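Local structure of chymotrypsin-like serine protease (Equine arteritis virus, 1MBM) at residues A[161-167]-A[182-188]. The protein is a chymotrypsin-like serine proteinase, nsp4, which probably cleaves the viral replicase polyprotein during equine arteritis virus infection. Numbering follows the deposited sequence.
Sequences FTGPLTS and AVPRSLA
F161 lays one face of its ring against L187, the two side chains crossing at about a right angle. L187 CB sits 4.0 Å from the F161 ring centroid and 23° off the ring normal, which qualifies as a CH-pi contact; its position is displaced toward the rim, over CG. Because L187 CG stands anti to its own backbone N (chi1 178°), the leucine branches extend along the ring and CD1 comes within 3.9 Å of F161 CE1. The same ring meets S186 at its edge, where OG lies in the ring plane.

S186 also closes a two-pronged grip on the T162 carbonyl. Its OG, turned back between N and C of its own backbone (chi1 67°), donates to T162 O at 2.8 Å, while S186 N reaches T162 O at 3.3 Å from nearly straight ahead of the carbonyl. P164 O is likewise shared: R185 N donates at 2.8 Å, and T166 OG1 approaches from above the carbonyl plane at 3.1 Å. The bonds from R185 N and S186 N use backbone N-H groups of the first helical turn, and P184 stands at the N-cap position, right before the helix. The exposed R185 brings one guanidinium face over the P164 ring, with R185 NH1 3.6 Å from P164 CD.

T166 and V183 form an antiparallel hydrogen-bonded pair, V183 N to T166 O measuring 2.9 Å and lying in the carbonyl plane. Strands 165-167 and 182-184 thereby make a two-stranded sheet in the C-terminal extension, apart from the chymotrypsin-like barrels. The second strand runs directly into helix 185-192, and V183, P184 and L187 pack against helix 154-158 through S158, with L187 also touching L157.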
ATOM      1  N   PHE A 161       5.358  -3.463 -19.089  1.00  5.43           N
ATOM      2  CA  PHE A 161       5.647  -4.817 -18.620  1.00  6.81           C
ATOM      3  C   PHE A 161       6.392  -5.689 -19.611  1.00  6.81           C
ATOM      4  O   PHE A 161       6.112  -5.659 -20.808  1.00  7.22           O
ATOM      5  CB  PHE A 161       4.349  -5.508 -18.197  1.00  5.82           C
ATOM      6  CG  PHE A 161       3.733  -4.919 -16.965  1.00 10.25           C
ATOM      7  CD1 PHE A 161       2.881  -3.821 -17.051  1.00  8.96           C
ATOM      8  CD2 PHE A 161       4.019  -5.454 -15.715  1.00  9.22           C
ATOM      9  CE1 PHE A 161       2.312  -3.266 -15.904  1.00  9.08           C
ATOM     10  CE2 PHE A 161       3.463  -4.913 -14.568  1.00  9.69           C
ATOM     11  CZ  PHE A 161       2.606  -3.820 -14.662  1.00  9.64           C
ATOM     12  N   THR A 162       7.325  -6.484 -19.095  1.00  6.33           N
ATOM     13  CA  THR A 162       8.124  -7.385 -19.917  1.00  6.02           C
ATOM     14  C   THR A 162       7.481  -8.761 -20.053  1.00  7.15           C
ATOM     15  O   THR A 162       6.532  -9.090 -19.333  1.00 10.54           O
ATOM     16  CB  THR A 162       9.542  -7.563 -19.314  1.00  9.13           C
ATOM     17  OG1 THR A 162       9.434  -8.043 -17.969  1.00  6.22           O
ATOM     18  CG2 THR A 162      10.251  -6.224 -19.164  1.00  6.84           C
ATOM     19  N   GLY A 163       8.012  -9.567 -20.974  1.00  5.10           N
ATOM     20  CA  GLY A 163       7.509 -10.915 -21.213  1.00  4.75           C
ATOM     21  C   GLY A 163       6.671 -11.049 -22.474  1.00  4.86           C
ATOM     22  O   GLY A 163       6.151 -10.059 -23.000  1.00  4.35           O
ATOM     23  N   PRO A 164       6.523 -12.284 -22.955  1.00  4.67           N
ATOM     24  CA  PRO A 164       5.774 -12.559 -24.180  1.00  4.54           C
ATOM     25  C   PRO A 164       4.270 -12.423 -23.949  1.00  4.90           C
ATOM     26  O   PRO A 164       3.829 -12.366 -22.792  1.00  4.11           O
ATOM     27  CB  PRO A 164       6.160 -14.007 -24.478  1.00  4.93           C
ATOM     28  CG  PRO A 164       6.252 -14.602 -23.112  1.00  6.21           C
ATOM     29  CD  PRO A 164       7.017 -13.531 -22.337  1.00  3.41           C
ATOM     30  N   LEU A 165       3.503 -12.333 -25.032  1.00  8.69           N
ATOM     31  CA  LEU A 165       2.050 -12.166 -24.942  1.00  8.37           C
ATOM     32  C   LEU A 165       1.364 -13.352 -24.264  1.00  7.89           C
ATOM     33  O   LEU A 165       1.707 -14.509 -24.501  1.00  5.10           O
ATOM     34  CB  LEU A 165       1.434 -11.890 -26.314  1.00 10.09           C
ATOM     35  CG  LEU A 165       1.791 -10.546 -26.970  1.00 11.61           C
ATOM     36  CD1 LEU A 165       1.270 -10.504 -28.410  1.00 10.41           C
ATOM     37  CD2 LEU A 165       1.240  -9.388 -26.165  1.00 11.47           C
ATOM     38  N   THR A 166       0.395 -13.045 -23.409  1.00  7.98           N
ATOM     39  CA  THR A 166      -0.275 -14.056 -22.601  1.00  8.06           C
ATOM     40  C   THR A 166      -1.760 -13.726 -22.491  1.00  7.61           C
ATOM     41  O   THR A 166      -2.134 -12.553 -22.519  1.00  5.49           O
ATOM     42  CB  THR A 166       0.348 -14.036 -21.190  1.00  9.14           C
ATOM     43  OG1 THR A 166       1.769 -14.197 -21.291  1.00 10.78           O
ATOM     44  CG2 THR A 166      -0.105 -15.234 -20.361  1.00 11.19           C
ATOM     45  N   SER A 167      -2.596 -14.751 -22.328  1.00  7.20           N
ATOM     46  CA  SER A 167      -4.043 -14.571 -22.171  1.00  9.18           C
ATOM     47  C   SER A 167      -4.376 -13.688 -20.968  1.00  9.62           C
ATOM     48  O   SER A 167      -3.724 -13.767 -19.930  1.00 11.14           O
ATOM     49  CB  SER A 167      -4.739 -15.926 -22.021  1.00  9.53           C
ATOM     50  OG  SER A 167      -4.603 -16.694 -23.200  1.00 21.18           O
ATOM     51  N   ALA A 182      -4.444  -9.946 -25.499  1.00  9.57           N
ATOM     52  CA  ALA A 182      -3.264 -10.528 -24.863  1.00  7.22           C
ATOM     53  C   ALA A 182      -2.380  -9.453 -24.256  1.00  4.91           C
ATOM     54  O   ALA A 182      -2.344  -8.322 -24.737  1.00  7.37           O
ATOM     55  CB  ALA A 182      -2.465 -11.391 -25.851  1.00  6.95           C
ATOM     56  N   VAL A 183      -1.679  -9.804 -23.182  1.00  5.41           N
ATOM     57  CA  VAL A 183      -0.798  -8.870 -22.473  1.00  4.14           C
ATOM     58  C   VAL A 183       0.542  -9.548 -22.146  1.00  4.10           C
ATOM     59  O   VAL A 183       0.624 -10.772 -22.143  1.00  5.05           O
ATOM     60  CB  VAL A 183      -1.439  -8.364 -21.157  1.00  6.90           C
ATOM     61  CG1 VAL A 183      -2.721  -7.556 -21.423  1.00 11.63           C
ATOM     62  CG2 VAL A 183      -1.706  -9.510 -20.191  1.00  5.64           C
ATOM     63  N   PRO A 184       1.597  -8.763 -21.914  1.00  5.06           N
ATOM     64  CA  PRO A 184       2.889  -9.319 -21.490  1.00  4.33           C
ATOM     65  C   PRO A 184       2.736 -10.186 -20.252  1.00  5.77           C
ATOM     66  O   PRO A 184       1.986  -9.833 -19.331  1.00  4.36           O
ATOM     67  CB  PRO A 184       3.710  -8.079 -21.151  1.00  3.86           C
ATOM     68  CG  PRO A 184       3.153  -7.026 -22.078  1.00  6.27           C
ATOM     69  CD  PRO A 184       1.667  -7.300 -22.092  1.00  3.39           C
ATOM     70  N   ARG A 185       3.456 -11.303 -20.247  1.00  4.62           N
ATOM     71  CA  ARG A 185       3.397 -12.296 -19.173  1.00  8.83           C
ATOM     72  C   ARG A 185       3.486 -11.756 -17.750  1.00  6.29           C
ATOM     73  O   ARG A 185       2.765 -12.222 -16.869  1.00  7.22           O
ATOM     74  CB  ARG A 185       4.486 -13.347 -19.382  1.00  7.78           C
ATOM     75  CG  ARG A 185       4.387 -14.536 -18.441  1.00 16.97           C
ATOM     76  CD  ARG A 185       5.593 -15.457 -18.499  1.00 23.79           C
ATOM     77  NE  ARG A 185       5.424 -16.547 -19.450  1.00 24.87           N
ATOM     78  CZ  ARG A 185       6.384 -17.003 -20.254  1.00 28.84           C
ATOM     79  NH1 ARG A 185       7.595 -16.452 -20.247  1.00 23.76           N
ATOM     80  NH2 ARG A 185       6.128 -18.014 -21.072  1.00 23.92           N
ATOM     81  N   SER A 186       4.371 -10.790 -17.518  1.00  6.17           N
ATOM     82  CA  SER A 186       4.519 -10.228 -16.173  1.00  8.82           C
ATOM     83  C   SER A 186       3.257  -9.482 -15.734  1.00  9.84           C
ATOM     84  O   SER A 186       2.900  -9.542 -14.568  1.00 11.13           O
ATOM     85  CB  SER A 186       5.777  -9.358 -16.028  1.00  6.54           C
ATOM     86  OG  SER A 186       5.690  -8.186 -16.809  1.00  9.72           O
ATOM     87  N   LEU A 187       2.577  -8.809 -16.661  1.00  9.42           N
ATOM     88  CA  LEU A 187       1.312  -8.145 -16.333  1.00 11.56           C
ATOM     89  C   LEU A 187       0.234  -9.183 -15.979  1.00 12.29           C
ATOM     90  O   LEU A 187      -0.456  -9.036 -14.962  1.00 11.07           O
ATOM     91  CB  LEU A 187       0.843  -7.214 -17.469  1.00  9.11           C
ATOM     92  CG  LEU A 187      -0.498  -6.476 -17.303  1.00 11.68           C
ATOM     93  CD1 LEU A 187      -0.623  -5.816 -15.928  1.00 10.42           C
ATOM     94  CD2 LEU A 187      -0.700  -5.422 -18.419  1.00  6.74           C
ATOM     95  N   ALA A 188       0.117 -10.233 -16.796  1.00  9.87           N
ATOM     96  CA  ALA A 188      -0.874 -11.304 -16.570  1.00 10.02           C
ATOM     97  C   ALA A 188      -0.662 -12.069 -15.263  1.00 13.06           C
ATOM     98  O   ALA A 188      -1.626 -12.354 -14.549  1.00 12.85           O
ATOM     99  CB  ALA A 188      -0.887 -12.289 -17.738  1.00  7.33           C
TER